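Local coordinates for protein CRISPR-associated endonuclease Cas9 (Campylobacter jejuni subsp. jejuni serotype O:2, PDB 5X2H) that cleaves invading DNA matched by its guide RNA in CRISPR adaptive immunity, its RuvC-like domain cutting the strand not paired with the guide, at residues 35-39 with 460-464; 438-442 with 473-478; 467-472 with 817-821. One frame throughout, in Å; residues are numbered along the deposited sequence.

Interaction 1: 35-39 with 460-464; sequences VRIFT and RAIKE. With nucleotides of chain B.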
loop_
_atom_site.group_PDB
_atom_site.type_symbol
_atom_site.label_atom_id
_atom_site.label_comp_id
_atom_site.label_asym_id
_atom_site.label_seq_id
_atom_site.Cartn_x
_atom_site.Cartn_y
_atom_site.Cartn_z
ATOM N N VAL A 35 16.836 13.471 19.303
ATOM C CA VAL A 35 16.587 12.455 18.286
ATOM C C VAL A 35 15.160 11.956 18.456
ATOM O O VAL A 35 14.740 11.629 19.571
ATOM C CB VAL A 35 17.573 11.272 18.379
ATOM C CG1 VAL A 35 17.384 10.341 17.191
ATOM C CG2 VAL A 35 19.008 11.757 18.453
ATOM N N ARG A 36 14.417 11.895 17.356
ATOM C CA ARG A 36 13.043 11.406 17.348
ATOM C C ARG A 36 13.006 10.102 16.557
ATOM O O ARG A 36 13.100 10.114 15.326
ATOM C CB ARG A 36 12.101 12.446 16.748
ATOM C CG ARG A 36 10.678 11.961 16.522
ATOM C CD ARG A 36 9.884 11.874 17.817
ATOM N NE ARG A 36 8.447 11.824 17.552
ATOM C CZ ARG A 36 7.512 11.675 18.485
ATOM N NH1 ARG A 36 7.853 11.554 19.761
ATOM N NH2 ARG A 36 6.231 11.645 18.140
ATOM N N ILE A 37 12.879 8.984 17.265
ATOM C CA ILE A 37 12.794 7.666 16.644
ATOM C C ILE A 37 11.317 7.327 16.479
ATOM O O ILE A 37 10.617 7.080 17.464
ATOM C CB ILE A 37 13.511 6.598 17.478
ATOM C CG1 ILE A 37 14.987 6.952 17.676
ATOM C CG2 ILE A 37 13.365 5.235 16.822
ATOM C CD1 ILE A 37 15.823 6.812 16.428
ATOM N N PHE A 38 10.840 7.305 15.236
ATOM C CA PHE A 38 9.443 6.996 14.969
ATOM C C PHE A 38 9.223 5.620 14.356
ATOM O O PHE A 38 8.065 5.207 14.235
ATOM C CB PHE A 38 8.817 8.063 14.056
ATOM C CG PHE A 38 9.549 8.276 12.761
ATOM C CD1 PHE A 38 10.563 9.214 12.673
ATOM C CD2 PHE A 38 9.206 7.557 11.625
ATOM C CE1 PHE A 38 11.235 9.423 11.482
ATOM C CE2 PHE A 38 9.876 7.761 10.429
ATOM C CZ PHE A 38 10.890 8.696 10.358
ATOM N N THR A 39 10.293 4.917 13.977
ATOM C CA THR A 39 10.286 3.546 13.429
ATOM C C THR A 39 8.924 2.885 13.213
ATOM O O THR A 39 8.606 2.454 12.107
ATOM C CB THR A 39 11.112 2.605 14.335
ATOM O OG1 THR A 39 12.492 2.984 14.289
ATOM C CG2 THR A 39 10.975 1.159 13.880
ATOM N N ARG A 460 5.158 9.382 6.215
ATOM C CA ARG A 460 5.497 9.223 7.624
ATOM C C ARG A 460 6.672 10.113 8.012
ATOM O O ARG A 460 6.623 10.816 9.029
ATOM C CB ARG A 460 5.818 7.758 7.920
ATOM C CG ARG A 460 6.273 7.515 9.346
ATOM C CD ARG A 460 5.089 7.358 10.275
ATOM N NE ARG A 460 4.797 5.951 10.534
ATOM C CZ ARG A 460 3.696 5.513 11.136
ATOM N NH1 ARG A 460 3.520 4.213 11.335
ATOM N NH2 ARG A 460 2.769 6.376 11.532
ATOM N N ALA A 461 7.740 10.092 7.211
ATOM C CA ALA A 461 8.929 10.873 7.532
ATOM C C ALA A 461 8.637 12.367 7.505
ATOM O O ALA A 461 9.129 13.118 8.356
ATOM C CB ALA A 461 10.055 10.531 6.558
ATOM N N ILE A 462 7.842 12.818 6.534
ATOM C CA ILE A 462 7.510 14.235 6.444
ATOM C C ILE A 462 6.658 14.657 7.634
ATOM O O ILE A 462 6.819 15.760 8.171
ATOM C CB ILE A 462 6.809 14.528 5.107
ATOM C CG1 ILE A 462 7.727 14.157 3.943
ATOM C CG2 ILE A 462 6.394 15.990 5.023
ATOM C CD1 ILE A 462 7.108 14.385 2.583
ATOM N N LYS A 463 5.748 13.785 8.068
ATOM C CA LYS A 463 4.908 14.094 9.220
ATOM C C LYS A 463 5.754 14.317 10.469
ATOM O O LYS A 463 5.584 15.317 11.177
ATOM C CB LYS A 463 3.897 12.968 9.435
ATOM C CG LYS A 463 3.236 12.953 10.799
ATOM C CD LYS A 463 3.704 11.756 11.610
ATOM C CE LYS A 463 2.705 11.395 12.695
ATOM N NZ LYS A 463 2.272 9.978 12.558
ATOM N N GLU A 464 6.683 13.400 10.744
ATOM C CA GLU A 464 7.540 13.544 11.915
ATOM C C GLU A 464 8.479 14.734 11.783
ATOM O O GLU A 464 8.850 15.341 12.794
ATOM C CB GLU A 464 8.336 12.259 12.148
ATOM C CG GLU A 464 7.492 11.084 12.618
ATOM C CD GLU A 464 6.915 11.293 14.009
ATOM O OE1 GLU A 464 5.795 10.802 14.269
ATOM O OE2 GLU A 464 7.577 11.949 14.842
ATOM P P G B 72 1.116 9.205 9.014
ATOM O OP1 G B 72 2.515 9.665 9.192
ATOM O OP2 G B 72 0.453 8.432 10.089
ATOM O "O5'" G B 72 0.188 10.472 8.720
ATOM C "C5'" G B 72 0.462 11.351 7.639
ATOM C "C4'" G B 72 -0.688 12.297 7.384
ATOM O "O4'" G B 72 -1.898 11.545 7.097
ATOM C "C3'" G B 72 -1.092 13.197 8.540
ATOM O "O3'" G B 72 -0.246 14.318 8.704
ATOM C "C2'" G B 72 -2.524 13.560 8.183
ATOM O "O2'" G B 72 -2.551 14.533 7.149
ATOM C "C1'" G B 72 -3.024 12.235 7.607
ATOM N N9 G B 72 -3.651 11.406 8.653
ATOM C C8 G B 72 -3.196 10.212 9.162
ATOM N N7 G B 72 -3.971 9.729 10.094
ATOM C C5 G B 72 -4.993 10.659 10.217
ATOM C C6 G B 72 -6.129 10.681 11.070
ATOM O O6 G B 72 -6.475 9.851 11.918
ATOM N N1 G B 72 -6.907 11.817 10.860
ATOM C C2 G B 72 -6.635 12.806 9.948
ATOM N N2 G B 72 -7.508 13.823 9.897
ATOM N N3 G B 72 -5.580 12.798 9.147
ATOM C C4 G B 72 -4.810 11.703 9.332
ATOM P P G B 73 0.004 14.927 10.171
ATOM O OP1 G B 73 1.015 16.006 10.044
ATOM O OP2 G B 73 0.230 13.799 11.110
ATOM O "O5'" G B 73 -1.392 15.582 10.568
ATOM C "C5'" G B 73 -1.876 16.740 9.908
ATOM C "C4'" G B 73 -3.254 17.113 10.392
ATOM O "O4'" G B 73 -4.136 15.967 10.275
ATOM C "C3'" G B 73 -3.368 17.516 11.855
ATOM O "O3'" G B 73 -2.994 18.864 12.089
ATOM C "C2'" G B 73 -4.833 17.233 12.164
ATOM O "O2'" G B 73 -5.659 18.276 11.673
ATOM C "C1'" G B 73 -5.086 15.982 11.320
ATOM N N9 G B 73 -4.945 14.743 12.109
ATOM C C8 G B 73 -3.908 13.844 12.071
ATOM N N7 G B 73 -4.075 12.844 12.891
ATOM C C5 G B 73 -5.293 13.099 13.508
ATOM C C6 G B 73 -6.001 12.364 14.496
ATOM O O6 G B 73 -5.679 11.303 15.041
ATOM N N1 G B 73 -7.201 12.982 14.838
ATOM C C2 G B 73 -7.662 14.158 14.299
ATOM N N2 G B 73 -8.842 14.603 14.755
ATOM N N3 G B 73 -7.010 14.850 13.382
ATOM C C4 G B 73 -5.843 14.268 13.034
ATOM P P G B 71 0.088 3.337 8.934
ATOM O OP1 G B 71 1.505 3.264 9.374
ATOM O OP2 G B 71 -1.001 3.117 9.917
ATOM O "O5'" G B 71 -0.134 4.764 8.270
ATOM C "C5'" G B 71 0.701 5.189 7.208
ATOM C "C4'" G B 71 0.137 6.386 6.492
ATOM O "O4'" G B 71 -1.172 6.080 5.941
ATOM C "C3'" G B 71 -0.119 7.623 7.333
ATOM O "O3'" G B 71 1.054 8.345 7.657
ATOM C "C2'" G B 71 -1.095 8.390 6.458
ATOM O "O2'" G B 71 -0.419 8.958 5.347
ATOM C "C1'" G B 71 -1.971 7.247 5.950
ATOM N N9 G B 71 -3.111 7.037 6.859
ATOM C C8 G B 71 -3.290 6.040 7.788
ATOM N N7 G B 71 -4.405 6.165 8.457
ATOM C C5 G B 71 -4.988 7.322 7.949
ATOM C C6 G B 71 -6.206 7.973 8.276
ATOM O O6 G B 71 -7.058 7.655 9.111
ATOM N N1 G B 71 -6.399 9.118 7.508
ATOM C C2 G B 71 -5.537 9.582 6.548
ATOM N N2 G B 71 -5.903 10.707 5.915
ATOM N N3 G B 71 -4.400 8.987 6.234
ATOM C C4 G B 71 -4.194 7.873 6.968
#
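Arg36 and Glu464 form a salt bridge: NE of Arg36 donates to OE2 of Glu464 at 2.8 Å, and the N-H...O angle of 177° makes the bond almost straight. The carboxylate oxygen sits at the guanidinium edge, near its plane. NH1 and NH2 of Arg36 are directed to other partners, the hydroxyl of Ser627 and a phosphate of the bound RNA. On the outer side of helix 456-476, the guide RNA backbone comes close: NH1 of Arg460 is 3.0 Å from OP1 of G71 of chain B, while NZ of Lys463 makes weak hydrogen bonds to OP1 and OP2 of G72 of chain B, each 3.4 Å. Packing centres on Phe38. Glu464 lies over one ring face in an off-centre CH-pi contact, its CB 4.3 Å from the ring centroid and 28° off the normal. CG of Arg460 approaches CD2 of Phe38 at 3.7 Å, and CB of Ala461 lies 4.3 Å from CZ of Phe38. Strand 29-37, an outermost strand of the five-stranded mixed sheet, is thereby fixed to a helix packed on that sheet, as in the RNase H-like fold of RuvC nucleases, with an RNA-binding outer surface.

Interaction 2: 438-442 with 473-478; sequences KDFLP and LKKYGK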
loop_
_atom_site.group_PDB
_atom_site.type_symbol
_atom_site.label_atom_id
_atom_site.label_comp_id
_atom_site.label_asym_id
_atom_site.label_seq_id
_atom_site.Cartn_x
_atom_site.Cartn_y
_atom_site.Cartn_z
ATOM N N LYS A 438 3.264 30.750 6.593
ATOM C CA LYS A 438 2.725 30.642 7.940
ATOM C C LYS A 438 3.839 30.637 8.980
ATOM O O LYS A 438 5.012 30.403 8.672
ATOM C CB LYS A 438 1.875 29.374 8.083
ATOM C CG LYS A 438 0.638 29.353 7.202
ATOM C CD LYS A 438 -0.333 30.448 7.604
ATOM C CE LYS A 438 -1.543 30.488 6.684
ATOM N NZ LYS A 438 -2.516 31.532 7.113
ATOM N N ASP A 439 3.450 30.905 10.229
ATOM C CA ASP A 439 4.396 30.818 11.339
ATOM C C ASP A 439 4.831 29.376 11.572
ATOM O O ASP A 439 6.019 29.097 11.769
ATOM C CB ASP A 439 3.776 31.398 12.611
ATOM C CG ASP A 439 3.507 32.884 12.504
ATOM O OD1 ASP A 439 4.188 33.556 11.702
ATOM O OD2 ASP A 439 2.616 33.380 13.226
ATOM N N PHE A 440 3.878 28.449 11.565
ATOM C CA PHE A 440 4.154 27.029 11.701
ATOM C C PHE A 440 3.956 26.337 10.360
ATOM O O PHE A 440 3.169 26.787 9.522
ATOM C CB PHE A 440 3.246 26.386 12.754
ATOM C CG PHE A 440 3.363 27.006 14.116
ATOM C CD1 PHE A 440 4.375 26.624 14.981
ATOM C CD2 PHE A 440 2.456 27.966 14.535
ATOM C CE1 PHE A 440 4.485 27.190 16.236
ATOM C CE2 PHE A 440 2.559 28.536 15.789
ATOM C CZ PHE A 440 3.575 28.147 16.642
ATOM N N LEU A 441 4.676 25.245 10.163
ATOM C CA LEU A 441 4.551 24.497 8.922
ATOM C C LEU A 441 3.197 23.801 8.892
ATOM O O LEU A 441 2.895 23.015 9.800
ATOM C CB LEU A 441 5.686 23.487 8.792
ATOM C CG LEU A 441 5.870 22.859 7.407
ATOM C CD1 LEU A 441 6.143 23.937 6.369
ATOM C CD2 LEU A 441 6.993 21.835 7.424
ATOM N N PRO A 442 2.353 24.066 7.900
ATOM C CA PRO A 442 1.033 23.429 7.859
ATOM C C PRO A 442 1.147 21.962 7.475
ATOM O O PRO A 442 2.200 21.473 7.061
ATOM C CB PRO A 442 0.288 24.229 6.789
ATOM C CG PRO A 442 1.372 24.697 5.876
ATOM C CD PRO A 442 2.559 24.980 6.763
ATOM N N LEU A 473 9.584 25.417 16.838
ATOM C CA LEU A 473 9.090 26.768 16.602
ATOM C C LEU A 473 8.277 27.271 17.789
ATOM O O LEU A 473 8.372 28.445 18.164
ATOM C CB LEU A 473 8.254 26.804 15.321
ATOM C CG LEU A 473 9.003 26.546 14.012
ATOM C CD1 LEU A 473 8.034 26.472 12.839
ATOM C CD2 LEU A 473 10.055 27.620 13.774
ATOM N N LYS A 474 7.478 26.393 18.400
ATOM C CA LYS A 474 6.709 26.797 19.571
ATOM C C LYS A 474 7.613 27.065 20.767
ATOM O O LYS A 474 7.300 27.923 21.600
ATOM C CB LYS A 474 5.674 25.726 19.923
ATOM C CG LYS A 474 4.558 26.230 20.829
ATOM C CD LYS A 474 4.330 25.313 22.023
ATOM C CE LYS A 474 3.663 24.009 21.618
ATOM N NZ LYS A 474 2.259 24.212 21.157
ATOM N N LYS A 475 8.742 26.356 20.864
ATOM C CA LYS A 475 9.597 26.478 22.041
ATOM C C LYS A 475 10.517 27.692 21.956
ATOM O O LYS A 475 10.756 28.361 22.968
ATOM C CB LYS A 475 10.417 25.200 22.225
ATOM C CG LYS A 475 11.126 25.080 23.571
ATOM C CD LYS A 475 11.964 23.805 23.633
ATOM C CE LYS A 475 12.701 23.653 24.961
ATOM N NZ LYS A 475 11.841 23.080 26.034
ATOM N N TYR A 476 11.039 28.002 20.765
ATOM C CA TYR A 476 12.043 29.046 20.618
ATOM C C TYR A 476 11.646 30.187 19.690
ATOM O O TYR A 476 12.369 31.188 19.637
ATOM C CB TYR A 476 13.368 28.450 20.114
ATOM C CG TYR A 476 13.922 27.344 20.982
ATOM C CD1 TYR A 476 14.543 27.627 22.192
ATOM C CD2 TYR A 476 13.833 26.016 20.586
ATOM C CE1 TYR A 476 15.054 26.616 22.987
ATOM C CE2 TYR A 476 14.342 25.000 21.373
ATOM C CZ TYR A 476 14.951 25.306 22.572
ATOM O OH TYR A 476 15.457 24.295 23.356
ATOM N N GLY A 477 10.542 30.076 18.960
ATOM C CA GLY A 477 10.132 31.139 18.061
ATOM C C GLY A 477 10.758 31.026 16.687
ATOM O O GLY A 477 11.424 30.045 16.341
ATOM N N LYS A 478 10.541 32.073 15.889
ATOM C CA LYS A 478 10.982 32.074 14.499
ATOM C C LYS A 478 12.499 31.951 14.397
ATOM O O LYS A 478 13.245 32.334 15.302
ATOM C CB LYS A 478 10.521 33.347 13.789
ATOM C CG LYS A 478 9.032 33.422 13.493
ATOM C CD LYS A 478 8.716 34.672 12.682
ATOM C CE LYS A 478 7.222 34.846 12.467
ATOM N NZ LYS A 478 6.626 33.723 11.695
#
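Leu473, on the last turns of helix 456-476, points its CA-to-CB bond toward the loop 438-442. Its CD1 lies 3.5 Å from the carbonyl O of Asp439, and its CB is 3.9 Å from CD1 of Phe440, so the side chain packs against both backbone and ring. Lys474 follows with its backbone N at the edge of the Phe440 ring, 3.8 Å from CE1 of Phe440; its CB is 4.1 Å from the same CE1, while the amino end leads away. Lys475 and Tyr476 are directed to other parts of the fold, Lys475 to Glu821 by a salt bridge and Tyr476 to Asp32 by a hydrogen bond. Gly477 then ends the helical path: its phi of 87° would press a CB against the preceding carbonyl oxygen, while its N still bonds to O of Leu473 at 2.8 Å. Beyond this turn, Lys478 extends back to the loop. Its NZ reaches OD1 of Asp439 at 2.4 Å, a salt bridge with a very short modelled separation. Apolar packing on the helix and an ion pair beyond its end thus hold the loop at two levels. This is a structural contact at a helix C-terminus ended by glycine, just before strand 481-485 of the RuvC-like, RNase H-type sheet.

Interaction 3: 467-472 with 817-821; sequences KVLNAL and SALGE. With nucleotides of chain B.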
loop_
_atom_site.group_PDB
_atom_site.type_symbol
_atom_site.label_atom_id
_atom_site.label_comp_id
_atom_site.label_asym_id
_atom_site.label_seq_id
_atom_site.Cartn_x
_atom_site.Cartn_y
_atom_site.Cartn_z
ATOM N N LYS A 467 6.207 17.686 12.800
ATOM C CA LYS A 467 5.925 17.699 14.231
ATOM C C LYS A 467 7.122 18.202 15.025
ATOM O O LYS A 467 6.971 19.030 15.932
ATOM C CB LYS A 467 5.517 16.300 14.694
ATOM C CG LYS A 467 5.304 16.182 16.196
ATOM C CD LYS A 467 4.867 14.778 16.591
ATOM C CE LYS A 467 3.539 14.412 15.951
ATOM N NZ LYS A 467 2.997 13.142 16.496
ATOM N N VAL A 468 8.323 17.727 14.690
ATOM C CA VAL A 468 9.520 18.157 15.407
ATOM C C VAL A 468 9.814 19.625 15.126
ATOM O O VAL A 468 10.153 20.387 16.040
ATOM C CB VAL A 468 10.714 17.257 15.039
ATOM C CG1 VAL A 468 12.001 17.808 15.636
ATOM C CG2 VAL A 468 10.473 15.840 15.526
ATOM N N LEU A 469 9.686 20.048 13.866
ATOM C CA LEU A 469 9.954 21.440 13.517
ATOM C C LEU A 469 8.981 22.381 14.218
ATOM O O LEU A 469 9.390 23.389 14.807
ATOM C CB LEU A 469 9.882 21.628 12.000
ATOM C CG LEU A 469 9.853 23.077 11.494
ATOM C CD1 LEU A 469 11.137 23.819 11.852
ATOM C CD2 LEU A 469 9.605 23.125 9.996
ATOM N N ASN A 470 7.684 22.066 14.169
ATOM C CA ASN A 470 6.696 22.939 14.794
ATOM C C ASN A 470 6.848 22.974 16.310
ATOM O O ASN A 470 6.581 24.009 16.933
ATOM C CB ASN A 470 5.283 22.503 14.401
ATOM C CG ASN A 470 4.940 22.877 12.968
ATOM O OD1 ASN A 470 5.615 23.705 12.358
ATOM N ND2 ASN A 470 3.888 22.271 12.428
ATOM N N ALA A 471 7.279 21.866 16.918
ATOM C CA ALA A 471 7.556 21.878 18.352
ATOM C C ALA A 471 8.718 22.805 18.678
ATOM O O ALA A 471 8.686 23.521 19.686
ATOM C CB ALA A 471 7.844 20.461 18.848
ATOM N N LEU A 472 9.758 22.804 17.839
ATOM C CA LEU A 472 10.871 23.726 18.037
ATOM C C LEU A 472 10.430 25.170 17.840
ATOM O O LEU A 472 10.850 26.062 18.588
ATOM C CB LEU A 472 12.015 23.381 17.084
ATOM C CG LEU A 472 12.771 22.086 17.385
ATOM C CD1 LEU A 472 13.663 21.692 16.216
ATOM C CD2 LEU A 472 13.587 22.238 18.659
ATOM N N SER A 817 7.528 14.205 24.971
ATOM C CA SER A 817 7.206 15.096 23.870
ATOM C C SER A 817 8.042 14.707 22.651
ATOM O O SER A 817 8.901 13.824 22.709
ATOM C CB SER A 817 7.442 16.549 24.271
ATOM O OG SER A 817 8.825 16.841 24.340
ATOM N N ALA A 818 7.787 15.366 21.519
ATOM C CA ALA A 818 8.548 15.053 20.315
ATOM C C ALA A 818 9.995 15.520 20.409
ATOM O O ALA A 818 10.834 15.057 19.627
ATOM C CB ALA A 818 7.878 15.671 19.087
ATOM N N LEU A 819 10.305 16.415 21.346
ATOM C CA LEU A 819 11.649 16.948 21.518
ATOM C C LEU A 819 12.422 16.260 22.636
ATOM O O LEU A 819 13.546 16.673 22.938
ATOM C CB LEU A 819 11.585 18.455 21.791
ATOM C CG LEU A 819 10.853 19.321 20.761
ATOM C CD1 LEU A 819 11.011 20.798 21.098
ATOM C CD2 LEU A 819 11.351 19.034 19.355
ATOM N N GLY A 820 11.853 15.230 23.254
ATOM C CA GLY A 820 12.521 14.526 24.327
ATOM C C GLY A 820 12.198 15.004 25.724
ATOM O O GLY A 820 12.851 14.558 26.675
ATOM N N GLU A 821 11.218 15.889 25.885
ATOM C CA GLU A 821 10.821 16.345 27.210
ATOM C C GLU A 821 9.955 15.289 27.885
ATOM O O GLU A 821 9.030 14.744 27.271
ATOM C CB GLU A 821 10.065 17.668 27.114
ATOM C CG GLU A 821 10.746 18.697 26.228
ATOM C CD GLU A 821 9.839 19.860 25.887
ATOM O OE1 GLU A 821 9.858 20.868 26.625
ATOM O OE2 GLU A 821 9.098 19.757 24.885
ATOM P P C B 77 3.511 16.285 25.103
ATOM O OP1 C B 77 4.497 16.314 26.213
ATOM O OP2 C B 77 3.887 16.877 23.794
ATOM O "O5'" C B 77 3.104 14.775 24.822
ATOM C "C5'" C B 77 2.645 14.367 23.544
ATOM C "C4'" C B 77 2.088 12.972 23.611
ATOM O "O4'" C B 77 1.014 12.929 24.574
ATOM C "C3'" C B 77 1.477 12.416 22.335
ATOM O "O3'" C B 77 2.474 11.867 21.490
ATOM C "C2'" C B 77 0.493 11.367 22.849
ATOM O "O2'" C B 77 1.152 10.128 23.058
ATOM C "C1'" C B 77 0.091 11.931 24.218
ATOM N N1 C B 77 -1.276 12.496 24.270
ATOM C C2 C B 77 -2.342 11.616 24.465
ATOM O O2 C B 77 -2.109 10.400 24.548
ATOM N N3 C B 77 -3.597 12.109 24.545
ATOM C C4 C B 77 -3.800 13.423 24.456
ATOM N N4 C B 77 -5.059 13.858 24.538
ATOM C C5 C B 77 -2.729 14.346 24.267
ATOM C C6 C B 77 -1.491 13.843 24.191
ATOM P P A B 78 2.405 12.017 19.892
ATOM O OP1 A B 78 3.721 11.564 19.371
ATOM O OP2 A B 78 1.885 13.362 19.535
ATOM O "O5'" A B 78 1.318 10.943 19.451
ATOM C "C5'" A B 78 1.445 9.578 19.827
ATOM C "C4'" A B 78 0.120 8.864 19.762
ATOM O "O4'" A B 78 -0.874 9.638 20.492
ATOM C "C3'" A B 78 -0.450 8.675 18.356
ATOM O "O3'" A B 78 -1.234 7.483 18.344
ATOM C "C2'" A B 78 -1.380 9.870 18.223
ATOM O "O2'" A B 78 -2.388 9.734 17.245
ATOM C "C1'" A B 78 -1.955 9.941 19.632
ATOM N N9 A B 78 -2.511 11.246 19.986
ATOM C C8 A B 78 -2.064 12.485 19.602
ATOM N N7 A B 78 -2.795 13.467 20.064
ATOM C C5 A B 78 -3.791 12.832 20.790
ATOM C C6 A B 78 -4.885 13.320 21.524
ATOM N N6 A B 78 -5.163 14.619 21.657
ATOM N N1 A B 78 -5.689 12.419 22.133
ATOM C C2 A B 78 -5.407 11.114 22.003
ATOM N N3 A B 78 -4.411 10.533 21.338
ATOM C C4 A B 78 -3.634 11.459 20.746
#
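Leu819 is the main projection from the loop 817-821. Its isobutyl end enters a shallow hollow on helix 456-476 bordered by Val468, Ala471 and Leu472: CD2 of Leu819 lies 4.0 Å from CG1 of Val468, CG of Leu819 is 3.7 Å from CB of Ala471, and CD1 of Leu819 meets CD2 of Leu472 at 3.8 Å. The small Ala471 permits this close approach. Ala818 makes a lower bump beside it, its CB 3.9 Å from CG of Lys467 and 4.4 Å from CG2 of Val468. Both bumps sit at the centre of a type I beta turn, Ser817 to Gly820, which joins strands 810-816 and 822-824 as a beta hairpin of the C-terminal antiparallel sheet and presses its tip against the RuvC-like domain. Within the hairpin, OG of Ser817 accepts a hydrogen bond from N of Glu821 at 3.0 Å. The Lys467 side chain extends past Ala818 to the RNA, where its NZ makes a weak hydrogen bond to OP2 of A78 of chain B at 3.2 Å.

From the N terminus, strand 29-37 contributes residues 35-39; 420 residues, about half helical, precede 460-464, which closes interaction 1. Meanwhile 438-442 has opened interaction 2, which 473-478 closes after 30 residues; the two cross. Residues 467-472 start interaction 3 inside that loop, and 817-821 closes it 344 residues later, so 2 and 3 cross, whereas 1 and 3 are in series. Segments 460-464, 467-472 and 473-478 run successively along helix 456-476, the last just past its end, joining it to the RuvC-like sheet edge, a C-terminal hairpin and the preceding loop. Interaction 3 touches both others: NH1 of Arg36 lies 3.6 Å from CA of Ala818, and N of Leu441 probably hydrogen-bonds OD1 of Asn470 (2.8 Å).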